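Local coordinates for protein beta-1,4-galactanase (Thielavia heterothallica, PDB 1HJS) that hydrolyses the beta-1,4-galactosidic linkages of type I arabinogalactans, as a family 53 glycoside hydrolase of clan GH-A, at residues 47-50 against 56-59; 108-113 against 164-169; 187-192 against 235-240; 313-318 against 324-329. All coordinates share one frame; numbering follows the deposited sequence.

Contact 1: 47-50 against 56-59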
loop_
_atom_site.group_PDB
_atom_site.type_symbol
_atom_site.label_atom_id
_atom_site.label_comp_id
_atom_site.label_asym_id
_atom_site.label_seq_id
_atom_site.Cartn_x
_atom_site.Cartn_y
_atom_site.Cartn_z
ATOM N N ARG A 47 -6.900 2.663 -0.537
ATOM C CA ARG A 47 -7.422 1.349 -0.888
ATOM C C ARG A 47 -8.764 1.500 -1.585
ATOM O O ARG A 47 -9.611 2.291 -1.167
ATOM C CB ARG A 47 -7.580 0.464 0.359
ATOM C CG ARG A 47 -8.347 1.101 1.510
ATOM C CD ARG A 47 -8.538 0.114 2.664
ATOM N NE ARG A 47 -9.019 0.776 3.876
ATOM C CZ ARG A 47 -8.239 1.424 4.738
ATOM N NH1 ARG A 47 -6.929 1.492 4.537
ATOM N NH2 ARG A 47 -8.773 2.033 5.792
ATOM N N VAL A 48 -8.949 0.738 -2.658
ATOM C CA VAL A 48 -10.191 0.787 -3.413
ATOM C C VAL A 48 -10.885 -0.565 -3.374
ATOM O O VAL A 48 -10.302 -1.581 -3.742
ATOM C CB VAL A 48 -9.933 1.157 -4.892
ATOM C CG1 VAL A 48 -11.252 1.172 -5.662
ATOM C CG2 VAL A 48 -9.244 2.508 -4.978
ATOM N N TRP A 49 -12.130 -0.572 -2.911
ATOM C CA TRP A 49 -12.917 -1.793 -2.859
ATOM C C TRP A 49 -13.981 -1.683 -3.949
ATOM O O TRP A 49 -14.403 -0.582 -4.307
ATOM C CB TRP A 49 -13.546 -1.971 -1.472
ATOM C CG TRP A 49 -12.517 -2.245 -0.395
ATOM C CD1 TRP A 49 -11.174 -2.468 -0.574
ATOM C CD2 TRP A 49 -12.751 -2.345 1.016
ATOM N NE1 TRP A 49 -10.564 -2.702 0.640
ATOM C CE2 TRP A 49 -11.508 -2.633 1.630
ATOM C CE3 TRP A 49 -13.891 -2.223 1.822
ATOM C CZ2 TRP A 49 -11.374 -2.799 3.017
ATOM C CZ3 TRP A 49 -13.757 -2.388 3.205
ATOM C CH2 TRP A 49 -12.507 -2.673 3.783
ATOM N N VAL A 50 -14.406 -2.825 -4.477
ATOM C CA VAL A 50 -15.373 -2.851 -5.567
ATOM C C VAL A 50 -16.777 -2.362 -5.223
ATOM O O VAL A 50 -17.221 -1.335 -5.749
ATOM C CB VAL A 50 -15.445 -4.267 -6.175
ATOM C CG1 VAL A 50 -16.429 -4.293 -7.334
ATOM C CG2 VAL A 50 -14.055 -4.688 -6.635
ATOM N N ASN A 56 -17.719 2.765 2.114
ATOM C CA ASN A 56 -16.369 3.179 2.476
ATOM C C ASN A 56 -15.340 2.518 1.578
ATOM O O ASN A 56 -15.371 1.308 1.378
ATOM C CB ASN A 56 -16.071 2.835 3.936
ATOM C CG ASN A 56 -16.925 3.636 4.907
ATOM O OD1 ASN A 56 -16.922 4.872 4.893
ATOM N ND2 ASN A 56 -17.671 2.934 5.750
ATOM N N TYR A 57 -14.434 3.329 1.044
ATOM C CA TYR A 57 -13.364 2.870 0.167
ATOM C C TYR A 57 -13.814 2.471 -1.241
ATOM O O TYR A 57 -13.039 1.871 -1.986
ATOM C CB TYR A 57 -12.605 1.708 0.819
ATOM C CG TYR A 57 -12.304 1.941 2.280
ATOM C CD1 TYR A 57 -11.732 3.139 2.713
ATOM C CD2 TYR A 57 -12.633 0.985 3.240
ATOM C CE1 TYR A 57 -11.502 3.384 4.072
ATOM C CE2 TYR A 57 -12.405 1.216 4.600
ATOM C CZ TYR A 57 -11.843 2.414 5.007
ATOM O OH TYR A 57 -11.645 2.640 6.352
ATOM N N ASN A 58 -15.053 2.787 -1.617
ATOM C CA ASN A 58 -15.481 2.452 -2.972
ATOM C C ASN A 58 -14.904 3.528 -3.883
ATOM O O ASN A 58 -14.266 4.458 -3.393
ATOM C CB ASN A 58 -17.020 2.332 -3.081
ATOM C CG ASN A 58 -17.767 3.654 -2.908
ATOM O OD1 ASN A 58 -19.004 3.660 -2.832
ATOM N ND2 ASN A 58 -17.050 4.758 -2.857
ATOM N N LEU A 59 -15.109 3.421 -5.194
ATOM C CA LEU A 59 -14.525 4.399 -6.107
ATOM C C LEU A 59 -14.927 5.853 -5.854
ATOM O O LEU A 59 -14.084 6.750 -5.934
ATOM C CB LEU A 59 -14.821 4.015 -7.562
ATOM C CG LEU A 59 -13.957 4.723 -8.613
ATOM C CD1 LEU A 59 -12.474 4.505 -8.313
ATOM C CD2 LEU A 59 -14.299 4.192 -9.995
HETATM O O HOH W 1 -16.688 1.356 -6.144
#
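R47 and Y57 meet guanidinium to ring at the C-terminal end of strand 43-48, the second strand of the TIM barrel. R47 NE lies over the centre of the Y57 ring, and R47 CZ is 4.0 Å from the ring centroid in a cation-pi contact. The two planes are turned 67° apart, so the guanidinium stands steeply on the face. Its extended chain carries NH2 to the phenol end, where R47 NH2 donates to Y57 OH at 3.0 Å, in the guanidinium plane. The same tyrosine points its edge at the face of W49, with Y57 CD2 3.6 Å from W49 CZ3, and Y57 CB makes a CH-pi contact over the five-membered ring. Alongside, W49 N donates to Y57 O at 2.8 Å, and a water bridges V50 O and L59 N. In the second shell, E297 forms a salt bridge with R47 NH2, Y61 gives Y57 a further edge-to-face partner, and W86 does the same for W49. The R47 and E245 side chains, the latter the likely nucleophile, are about 7 Å apart. E297, the phenol and the ring together probably fix the orientation of the buried guanidinium.

Contact 2: 108-113 against 164-169. With NAG (2-acetamido-2-deoxy-beta-D-glucopyranose), chain E; SO4 (sulfate ion), chain F.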
loop_
_atom_site.group_PDB
_atom_site.type_symbol
_atom_site.label_atom_id
_atom_site.label_comp_id
_atom_site.label_asym_id
_atom_site.label_seq_id
_atom_site.Cartn_x
_atom_site.Cartn_y
_atom_site.Cartn_z
ATOM N N LYS A 108 -14.029 -9.580 -16.760
ATOM C CA LYS A 108 -14.670 -8.743 -15.750
ATOM C C LYS A 108 -13.610 -7.848 -15.116
ATOM O O LYS A 108 -13.823 -6.654 -14.923
ATOM C CB LYS A 108 -15.283 -9.614 -14.650
ATOM C CG LYS A 108 -16.580 -9.100 -14.037
ATOM C CD LYS A 108 -16.684 -7.585 -13.961
ATOM C CE LYS A 108 -18.030 -7.184 -13.376
ATOM N NZ LYS A 108 -18.397 -5.769 -13.664
ATOM N N LEU A 109 -12.473 -8.450 -14.779
ATOM C CA LEU A 109 -11.374 -7.734 -14.146
ATOM C C LEU A 109 -10.858 -6.623 -15.051
ATOM O O LEU A 109 -10.563 -5.517 -14.594
ATOM C CB LEU A 109 -10.246 -8.711 -13.808
ATOM C CG LEU A 109 -9.036 -8.115 -13.087
ATOM C CD1 LEU A 109 -9.487 -7.388 -11.825
ATOM C CD2 LEU A 109 -8.057 -9.223 -12.748
ATOM N N TYR A 110 -10.749 -6.924 -16.339
ATOM C CA TYR A 110 -10.289 -5.939 -17.306
ATOM C C TYR A 110 -11.297 -4.796 -17.391
ATOM O O TYR A 110 -10.921 -3.626 -17.308
ATOM C CB TYR A 110 -10.103 -6.601 -18.673
ATOM C CG TYR A 110 -9.861 -5.627 -19.805
ATOM C CD1 TYR A 110 -10.929 -5.099 -20.530
ATOM C CD2 TYR A 110 -8.568 -5.237 -20.154
ATOM C CE1 TYR A 110 -10.717 -4.207 -21.584
ATOM C CE2 TYR A 110 -8.342 -4.344 -21.206
ATOM C CZ TYR A 110 -9.427 -3.836 -21.915
ATOM O OH TYR A 110 -9.223 -2.960 -22.960
ATOM N N ASN A 111 -12.575 -5.140 -17.539
ATOM C CA ASN A 111 -13.645 -4.147 -17.624
ATOM C C ASN A 111 -13.674 -3.250 -16.396
ATOM O O ASN A 111 -13.768 -2.026 -16.513
ATOM C CB ASN A 111 -15.014 -4.821 -17.743
ATOM C CG ASN A 111 -15.219 -5.510 -19.072
ATOM O OD1 ASN A 111 -14.416 -5.365 -19.995
ATOM N ND2 ASN A 111 -16.309 -6.264 -19.162
ATOM N N TYR A 112 -13.619 -3.869 -15.220
ATOM C CA TYR A 112 -13.647 -3.126 -13.962
ATOM C C TYR A 112 -12.486 -2.150 -13.848
ATOM O O TYR A 112 -12.671 -0.986 -13.495
ATOM C CB TYR A 112 -13.602 -4.088 -12.771
ATOM C CG TYR A 112 -13.296 -3.396 -11.453
ATOM C CD1 TYR A 112 -14.294 -2.732 -10.741
ATOM C CD2 TYR A 112 -11.997 -3.371 -10.946
ATOM C CE1 TYR A 112 -14.002 -2.052 -9.546
ATOM C CE2 TYR A 112 -11.694 -2.697 -9.758
ATOM C CZ TYR A 112 -12.699 -2.041 -9.065
ATOM O OH TYR A 112 -12.396 -1.376 -7.892
ATOM N N THR A 113 -11.283 -2.638 -14.124
ATOM C CA THR A 113 -10.088 -1.808 -14.038
ATOM C C THR A 113 -10.130 -0.683 -15.071
ATOM O O THR A 113 -9.827 0.473 -14.762
ATOM C CB THR A 113 -8.826 -2.658 -14.248
ATOM O OG1 THR A 113 -8.813 -3.726 -13.289
ATOM C CG2 THR A 113 -7.570 -1.810 -14.071
ATOM N N ILE A 164 -5.547 -0.966 -17.384
ATOM C CA ILE A 164 -4.930 0.327 -17.101
ATOM C C ILE A 164 -4.344 0.901 -18.390
ATOM O O ILE A 164 -4.597 2.058 -18.742
ATOM C CB ILE A 164 -3.777 0.197 -16.075
ATOM C CG1 ILE A 164 -4.323 -0.275 -14.725
ATOM C CG2 ILE A 164 -3.060 1.533 -15.920
ATOM C CD1 ILE A 164 -5.327 0.671 -14.113
ATOM N N LYS A 165 -3.559 0.082 -19.084
ATOM C CA LYS A 165 -2.915 0.493 -20.328
ATOM C C LYS A 165 -3.890 0.934 -21.424
ATOM O O LYS A 165 -3.562 1.808 -22.231
ATOM C CB LYS A 165 -2.022 -0.638 -20.846
ATOM C CG LYS A 165 -0.815 -0.923 -19.946
ATOM C CD LYS A 165 -0.060 -2.166 -20.398
ATOM C CE LYS A 165 1.081 -2.500 -19.453
ATOM N NZ LYS A 165 2.167 -1.470 -19.471
ATOM N N ASP A 166 -5.078 0.338 -21.462
ATOM C CA ASP A 166 -6.069 0.705 -22.476
ATOM C C ASP A 166 -6.976 1.848 -22.032
ATOM O O ASP A 166 -7.846 2.279 -22.787
ATOM C CB ASP A 166 -6.950 -0.495 -22.845
ATOM C CG ASP A 166 -6.193 -1.572 -23.606
ATOM O OD1 ASP A 166 -5.107 -1.282 -24.147
ATOM O OD2 ASP A 166 -6.696 -2.712 -23.675
ATOM N N SER A 167 -6.773 2.341 -20.813
ATOM C CA SER A 167 -7.603 3.421 -20.284
ATOM C C SER A 167 -7.197 4.787 -20.816
ATOM O O SER A 167 -6.175 4.929 -21.492
ATOM C CB SER A 167 -7.535 3.451 -18.757
ATOM O OG SER A 167 -6.300 3.992 -18.325
ATOM N N SER A 168 -8.003 5.792 -20.485
ATOM C CA SER A 168 -7.758 7.161 -20.920
ATOM C C SER A 168 -6.867 7.941 -19.956
ATOM O O SER A 168 -6.634 9.131 -20.157
ATOM C CB SER A 168 -9.085 7.899 -21.081
ATOM O OG SER A 168 -9.773 7.946 -19.840
ATOM N N LEU A 169 -6.377 7.279 -18.909
ATOM C CA LEU A 169 -5.509 7.944 -17.945
ATOM C C LEU A 169 -4.314 8.559 -18.657
ATOM O O LEU A 169 -3.574 7.866 -19.359
ATOM C CB LEU A 169 -5.016 6.954 -16.881
ATOM C CG LEU A 169 -6.010 6.568 -15.780
ATOM C CD1 LEU A 169 -5.430 5.435 -14.935
ATOM C CD2 LEU A 169 -6.307 7.782 -14.907
HETATM C C1 NAG E . -16.886 -6.589 -20.451
HETATM C C2 NAG E . -17.989 -7.632 -20.256
HETATM C C3 NAG E . -18.657 -7.959 -21.596
HETATM C C4 NAG E . -19.110 -6.680 -22.305
HETATM C C5 NAG E . -17.947 -5.688 -22.397
HETATM C C6 NAG E . -18.371 -4.361 -22.991
HETATM C C7 NAG E . -17.834 -9.288 -18.508
HETATM C C8 NAG E . -17.474 -10.723 -18.151
HETATM N N2 NAG E . -17.414 -8.835 -19.686
HETATM O O3 NAG E . -19.778 -8.800 -21.378
HETATM O O4 NAG E . -19.571 -6.998 -23.611
HETATM O O5 NAG E . -17.418 -5.415 -21.081
HETATM O O6 NAG E . -17.249 -3.638 -23.472
HETATM O O7 NAG E . -18.488 -8.603 -17.720
HETATM S S SO4 F . -19.058 -4.115 -10.631
HETATM O O1 SO4 F . -17.511 -3.894 -11.067
HETATM O O2 SO4 F . -19.765 -4.377 -11.871
HETATM O O3 SO4 F . -19.146 -5.099 -9.775
HETATM O O4 SO4 F . -19.441 -2.816 -10.138
#
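Y110 and D166 join two neighbouring outer helices of the TIM barrel, 102-122 and 150-165, near the end of the latter. From CB, the Y110 side chain leaves with CG anti to the backbone N (chi1 170°), which swings the ring across to the other helix. Along the ring, CE2 and CZ each come to 3.4 Å from D166 OD2, which lies at the ring edge, near its plane. At the tip, Y110 OH donates to D166 OD2 at 2.6 Å, using the anti lone pair of that oxygen; ring and carboxylate planes stand 72° apart. A phenylalanine here would probably leave D166 OD2 without this short bond and the end of helix 150-165 less firmly tied to its neighbour. One turn on, T113 OG1 turns back to L109 O and also bonds Y82 OH, while S167 OG bonds I164 O. Elsewhere on helix 102-122, N111 ND2 is covalently joined to C1 of the N-linked N-acetylglucosamine, and K108 NZ donates to sulfate O2 at 2.7 Å, an ion also bound by W98 and N51. Between the helices the methyls are pressed unusually close, T113 CG2 3.3 Å from I164 CD1.

Contact 3: 187-192 against 235-240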
loop_
_atom_site.group_PDB
_atom_site.type_symbol
_atom_site.label_atom_id
_atom_site.label_comp_id
_atom_site.label_asym_id
_atom_site.label_seq_id
_atom_site.Cartn_x
_atom_site.Cartn_y
_atom_site.Cartn_z
ATOM N N THR A 187 9.922 -16.315 -0.564
ATOM C CA THR A 187 8.550 -16.200 -1.038
ATOM C C THR A 187 8.419 -15.236 -2.214
ATOM O O THR A 187 7.700 -15.523 -3.175
ATOM C CB THR A 187 7.615 -15.774 0.111
ATOM O OG1 THR A 187 7.615 -16.800 1.114
ATOM C CG2 THR A 187 6.191 -15.571 -0.400
ATOM N N GLN A 188 9.108 -14.100 -2.148
ATOM C CA GLN A 188 9.057 -13.136 -3.248
ATOM C C GLN A 188 9.521 -13.846 -4.525
ATOM O O GLN A 188 8.876 -13.766 -5.570
ATOM C CB GLN A 188 9.988 -11.945 -2.982
ATOM C CG GLN A 188 9.655 -11.089 -1.752
ATOM C CD GLN A 188 8.344 -10.328 -1.880
ATOM O OE1 GLN A 188 8.032 -9.771 -2.933
ATOM N NE2 GLN A 188 7.579 -10.285 -0.797
ATOM N N ASN A 189 10.646 -14.549 -4.419
ATOM C CA ASN A 189 11.218 -15.257 -5.555
ATOM C C ASN A 189 10.298 -16.359 -6.063
ATOM O O ASN A 189 10.088 -16.501 -7.268
ATOM C CB ASN A 189 12.578 -15.842 -5.169
ATOM C CG ASN A 189 13.295 -16.464 -6.349
ATOM O OD1 ASN A 189 13.350 -15.882 -7.435
ATOM N ND2 ASN A 189 13.859 -17.646 -6.142
ATOM N N TRP A 190 9.749 -17.134 -5.137
ATOM C CA TRP A 190 8.835 -18.217 -5.480
ATOM C C TRP A 190 7.633 -17.686 -6.271
ATOM O O TRP A 190 7.248 -18.248 -7.300
ATOM C CB TRP A 190 8.363 -18.889 -4.187
ATOM C CG TRP A 190 7.193 -19.819 -4.322
ATOM C CD1 TRP A 190 7.197 -21.090 -4.827
ATOM C CD2 TRP A 190 5.847 -19.558 -3.901
ATOM N NE1 TRP A 190 5.935 -21.637 -4.742
ATOM C CE2 TRP A 190 5.089 -20.718 -4.178
ATOM C CE3 TRP A 190 5.209 -18.454 -3.317
ATOM C CZ2 TRP A 190 3.723 -20.807 -3.889
ATOM C CZ3 TRP A 190 3.847 -18.541 -3.029
ATOM C CH2 TRP A 190 3.120 -19.715 -3.319
ATOM N N TRP A 191 7.056 -16.590 -5.791
ATOM C CA TRP A 191 5.885 -16.002 -6.427
ATOM C C TRP A 191 6.158 -15.453 -7.828
ATOM O O TRP A 191 5.532 -15.883 -8.800
ATOM C CB TRP A 191 5.317 -14.882 -5.546
ATOM C CG TRP A 191 3.901 -14.510 -5.890
ATOM C CD1 TRP A 191 2.760 -15.028 -5.341
ATOM C CD2 TRP A 191 3.478 -13.544 -6.858
ATOM N NE1 TRP A 191 1.655 -14.440 -5.904
ATOM C CE2 TRP A 191 2.066 -13.525 -6.839
ATOM C CE3 TRP A 191 4.155 -12.690 -7.742
ATOM C CZ2 TRP A 191 1.312 -12.683 -7.669
ATOM C CZ3 TRP A 191 3.406 -11.851 -8.569
ATOM C CH2 TRP A 191 1.999 -11.856 -8.524
ATOM N N TYR A 192 7.082 -14.503 -7.932
ATOM C CA TYR A 192 7.395 -13.905 -9.229
ATOM C C TYR A 192 7.894 -14.917 -10.258
ATOM O O TYR A 192 7.518 -14.851 -11.428
ATOM C CB TYR A 192 8.418 -12.776 -9.063
ATOM C CG TYR A 192 7.812 -11.502 -8.505
ATOM C CD1 TYR A 192 6.878 -10.771 -9.245
ATOM C CD2 TYR A 192 8.147 -11.045 -7.230
ATOM C CE1 TYR A 192 6.290 -9.613 -8.726
ATOM C CE2 TYR A 192 7.564 -9.892 -6.700
ATOM C CZ TYR A 192 6.638 -9.184 -7.450
ATOM O OH TYR A 192 6.056 -8.049 -6.921
ATOM N N LYS A 235 18.048 -6.976 -8.486
ATOM C CA LYS A 235 18.956 -7.490 -9.489
ATOM C C LYS A 235 18.351 -8.594 -10.351
ATOM O O LYS A 235 18.829 -8.849 -11.451
ATOM C CB LYS A 235 20.245 -7.967 -8.838
ATOM C CG LYS A 235 20.197 -9.381 -8.388
ATOM C CD LYS A 235 21.476 -10.083 -8.772
ATOM C CE LYS A 235 22.449 -10.105 -7.621
ATOM N NZ LYS A 235 23.589 -11.023 -7.875
ATOM N N THR A 236 17.294 -9.243 -9.867
ATOM C CA THR A 236 16.665 -10.305 -10.647
ATOM C C THR A 236 15.723 -9.758 -11.720
ATOM O O THR A 236 15.782 -10.194 -12.871
ATOM C CB THR A 236 15.841 -11.281 -9.766
ATOM O OG1 THR A 236 16.678 -11.864 -8.763
ATOM C CG2 THR A 236 15.258 -12.401 -10.623
ATOM N N TRP A 237 14.871 -8.803 -11.348
ATOM C CA TRP A 237 13.892 -8.240 -12.274
ATOM C C TRP A 237 14.047 -6.758 -12.635
ATOM O O TRP A 237 13.355 -6.259 -13.518
ATOM C CB TRP A 237 12.488 -8.516 -11.734
ATOM C CG TRP A 237 12.207 -9.983 -11.617
ATOM C CD1 TRP A 237 12.009 -10.862 -12.643
ATOM C CD2 TRP A 237 12.159 -10.755 -10.411
ATOM N NE1 TRP A 237 11.844 -12.135 -12.152
ATOM C CE2 TRP A 237 11.932 -12.097 -10.786
ATOM C CE3 TRP A 237 12.287 -10.442 -9.053
ATOM C CZ2 TRP A 237 11.831 -13.129 -9.847
ATOM C CZ3 TRP A 237 12.186 -11.470 -8.120
ATOM C CH2 TRP A 237 11.961 -12.796 -8.524
ATOM N N ASN A 238 14.943 -6.059 -11.945
ATOM C CA ASN A 238 15.231 -4.650 -12.219
ATOM C C ASN A 238 14.006 -3.728 -12.294
ATOM O O ASN A 238 13.951 -2.831 -13.135
ATOM C CB ASN A 238 16.022 -4.547 -13.528
ATOM C CG ASN A 238 16.565 -3.148 -13.784
ATOM O OD1 ASN A 238 16.492 -2.643 -14.904
ATOM N ND2 ASN A 238 17.123 -2.524 -12.755
ATOM N N LYS A 239 13.034 -3.925 -11.405
ATOM C CA LYS A 239 11.837 -3.079 -11.386
ATOM C C LYS A 239 11.990 -2.050 -10.274
ATOM O O LYS A 239 12.816 -2.227 -9.381
ATOM C CB LYS A 239 10.586 -3.922 -11.106
ATOM C CG LYS A 239 10.182 -4.845 -12.244
ATOM C CD LYS A 239 9.848 -4.041 -13.491
ATOM C CE LYS A 239 9.407 -4.937 -14.632
ATOM N NZ LYS A 239 9.089 -4.126 -15.850
ATOM N N GLU A 240 11.218 -0.969 -10.323
ATOM C CA GLU A 240 11.303 0.017 -9.252
ATOM C C GLU A 240 10.732 -0.683 -8.028
ATOM O O GLU A 240 9.801 -1.476 -8.141
ATOM C CB GLU A 240 10.493 1.271 -9.578
ATOM C CG GLU A 240 11.070 2.085 -10.725
ATOM C CD GLU A 240 10.599 3.529 -10.706
ATOM O OE1 GLU A 240 9.385 3.755 -10.539
ATOM O OE2 GLU A 240 11.447 4.436 -10.861
#
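Two successive outer helices of the TIM barrel, 185-196 and 223-237, touch where W237 reaches from the last turn of the second to Y192 and N189 of the first. The backbones stay apart, with Y192 and W237 CA atoms 9.1 Å from each other, and the indole spans the gap. Y192 CB sits over the face of the six-membered ring of W237, 3.8 Å from the centroid, a CH-pi contact. The Y192 ring meets the indole obliquely, planes 48° apart. The other indole face is covered by T236 CG2, above the ring centre. Around the same side chain lie W185, T193 and L196 of helix 185-196, and M209 of the adjoining strand. An alanine in its place would probably open a gap between the helices and leave Y192 CB without its aromatic cover. At the far rim of the indole, W237 CH2 lies 3.6 Å from N189 OD1.

Contact 4: 313-318 against 324-329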
loop_
_atom_site.group_PDB
_atom_site.type_symbol
_atom_site.label_atom_id
_atom_site.label_comp_id
_atom_site.label_asym_id
_atom_site.label_seq_id
_atom_site.Cartn_x
_atom_site.Cartn_y
_atom_site.Cartn_z
ATOM N N ASN A 313 0.049 2.395 16.826
ATOM C CA ASN A 313 0.996 2.556 15.725
ATOM C C ASN A 313 0.742 3.846 14.960
ATOM O O ASN A 313 1.365 4.090 13.930
ATOM C CB ASN A 313 0.887 1.390 14.738
ATOM C CG ASN A 313 1.439 0.110 15.292
ATOM O OD1 ASN A 313 2.562 0.074 15.794
ATOM N ND2 ASN A 313 0.659 -0.960 15.201
ATOM N N THR A 314 -0.178 4.668 15.453
ATOM C CA THR A 314 -0.500 5.917 14.774
ATOM C C THR A 314 0.578 6.975 14.986
ATOM O O THR A 314 1.480 6.811 15.812
ATOM C CB THR A 314 -1.861 6.480 15.246
ATOM O OG1 THR A 314 -1.787 6.828 16.635
ATOM C CG2 THR A 314 -2.959 5.447 15.042
ATOM N N MET A 315 0.482 8.058 14.219
ATOM C CA MET A 315 1.425 9.164 14.312
ATOM C C MET A 315 0.682 10.446 14.686
ATOM O O MET A 315 1.155 11.551 14.426
ATOM C CB MET A 315 2.156 9.341 12.977
ATOM C CG MET A 315 2.965 8.110 12.560
ATOM S SD MET A 315 3.860 8.331 11.007
ATOM C CE MET A 315 5.315 9.218 11.584
ATOM N N PHE A 316 -0.492 10.274 15.287
ATOM C CA PHE A 316 -1.335 11.385 15.729
ATOM C C PHE A 316 -1.833 11.084 17.139
ATOM O O PHE A 316 -2.008 9.920 17.502
ATOM C CB PHE A 316 -2.548 11.551 14.806
ATOM C CG PHE A 316 -2.238 12.223 13.499
ATOM C CD1 PHE A 316 -1.509 11.566 12.514
ATOM C CD2 PHE A 316 -2.671 13.524 13.259
ATOM C CE1 PHE A 316 -1.212 12.193 11.307
ATOM C CE2 PHE A 316 -2.381 14.163 12.055
ATOM C CZ PHE A 316 -1.648 13.496 11.073
ATOM N N SER A 317 -2.068 12.128 17.929
ATOM C CA SER A 317 -2.567 11.939 19.290
ATOM C C SER A 317 -4.016 11.483 19.203
ATOM O O SER A 317 -4.627 11.542 18.136
ATOM C CB SER A 317 -2.509 13.251 20.079
ATOM O OG SER A 317 -3.490 14.155 19.615
ATOM N N GLN A 318 -4.573 11.038 20.323
ATOM C CA GLN A 318 -5.957 10.584 20.323
ATOM C C GLN A 318 -6.938 11.730 20.113
ATOM O O GLN A 318 -8.126 11.501 19.893
ATOM C CB GLN A 318 -6.270 9.830 21.617
ATOM C CG GLN A 318 -5.661 8.435 21.647
ATOM C CD GLN A 318 -6.182 7.545 20.521
ATOM O OE1 GLN A 318 -7.364 7.199 20.488
ATOM N NE2 GLN A 318 -5.303 7.180 19.594
ATOM N N SER A 324 5.234 14.612 16.737
ATOM C CA SER A 324 6.512 15.096 16.228
ATOM C C SER A 324 7.134 14.179 15.176
ATOM O O SER A 324 7.935 14.622 14.353
ATOM C CB SER A 324 7.495 15.267 17.388
ATOM O OG SER A 324 7.713 14.026 18.036
ATOM N N SER A 325 6.773 12.903 15.203
ATOM C CA SER A 325 7.331 11.946 14.255
ATOM C C SER A 325 6.894 12.162 12.804
ATOM O O SER A 325 7.575 11.728 11.879
ATOM C CB SER A 325 6.965 10.526 14.687
ATOM O OG SER A 325 5.563 10.414 14.866
ATOM N N LEU A 326 5.771 12.842 12.601
ATOM C CA LEU A 326 5.258 13.065 11.250
ATOM C C LEU A 326 6.221 13.854 10.360
ATOM O O LEU A 326 6.193 13.721 9.135
ATOM C CB LEU A 326 3.897 13.779 11.315
ATOM C CG LEU A 326 3.001 13.657 10.073
ATOM C CD1 LEU A 326 2.643 12.194 9.817
ATOM C CD2 LEU A 326 1.754 14.493 10.260
ATOM N N SER A 327 7.078 14.669 10.968
ATOM C CA SER A 327 8.025 15.466 10.193
ATOM C C SER A 327 9.139 14.628 9.570
ATOM O O SER A 327 9.956 15.146 8.810
ATOM C CB SER A 327 8.646 16.558 11.071
ATOM O OG SER A 327 9.432 15.987 12.104
ATOM N N VAL A 328 9.174 13.337 9.891
ATOM C CA VAL A 328 10.201 12.454 9.351
ATOM C C VAL A 328 10.184 12.463 7.824
ATOM O O VAL A 328 11.217 12.298 7.176
ATOM C CB VAL A 328 10.011 10.996 9.854
ATOM C CG1 VAL A 328 8.748 10.389 9.261
ATOM C CG2 VAL A 328 11.234 10.158 9.496
ATOM N N PHE A 329 9.007 12.676 7.246
ATOM C CA PHE A 329 8.881 12.693 5.793
ATOM C C PHE A 329 9.608 13.861 5.136
ATOM O O PHE A 329 9.732 13.922 3.910
ATOM C CB PHE A 329 7.402 12.667 5.416
ATOM C CG PHE A 329 6.716 11.398 5.826
ATOM C CD1 PHE A 329 6.953 10.211 5.130
ATOM C CD2 PHE A 329 5.892 11.367 6.943
ATOM C CE1 PHE A 329 6.378 9.014 5.547
ATOM C CE2 PHE A 329 5.313 10.178 7.370
ATOM C CZ PHE A 329 5.559 8.996 6.668
#
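M315 and L326 mark the closest backbone approach, their CA atoms 6.3 Å apart, where an irregular segment, 313-318, passes a 3-10 segment, 324-329, after the last barrel strand. The M315 chain runs straight through chi2 and then bends at chi3 (82°), which brings its methyl against the 3-10 segment. There M315 CE is 3.4 Å from S325 O and 3.5 Å from S325 OG, and at 4.3 Å it also reaches both V328 CG1 and F329 CE2. M315 SD rests 4.2 Å from L326 CD1. The next residue covers the leucine from another direction: F316 CZ touches L326 CD2 at 3.6 Å, approaching obliquely. S325 O accepts from V328 N, while S325 OG is bonded to Q273 of helix 270-285, whose amide also donates to T314 O. Helix 270-285 packs on M315 through I277, and helix 32-38 adds L32 against F316 and I35 against L326, so helices 32-38 and 270-285 both pack on this C-terminal region. Between the segments themselves the attraction is thus mainly dispersion and fit of shape, while the S325 hydroxyl and T314 O are bonded to Q273.

Contact 4 is the buried one; contacts 1, 2 and 3 are partly buried, and contact 2 reaches the surface, with D166 exposed and the glycan on the same helix as Y110. Contacts 1 and 2 touch, through V48 CG1 and Y112 OH at 3.6 Å, so the strand end and helix 102-122 are packed together. Contacts 2 and 3 both pair successive outer helices, but the first does so with a phenol-carboxylate bond and a tight methyl pair, the second with a flat indole. Contact 1 stands at the barrel mouth nearest the nucleophile and is built on one arginine and two aromatic side chains, whereas contact 4 relies on sulfur, methyl and ring packing.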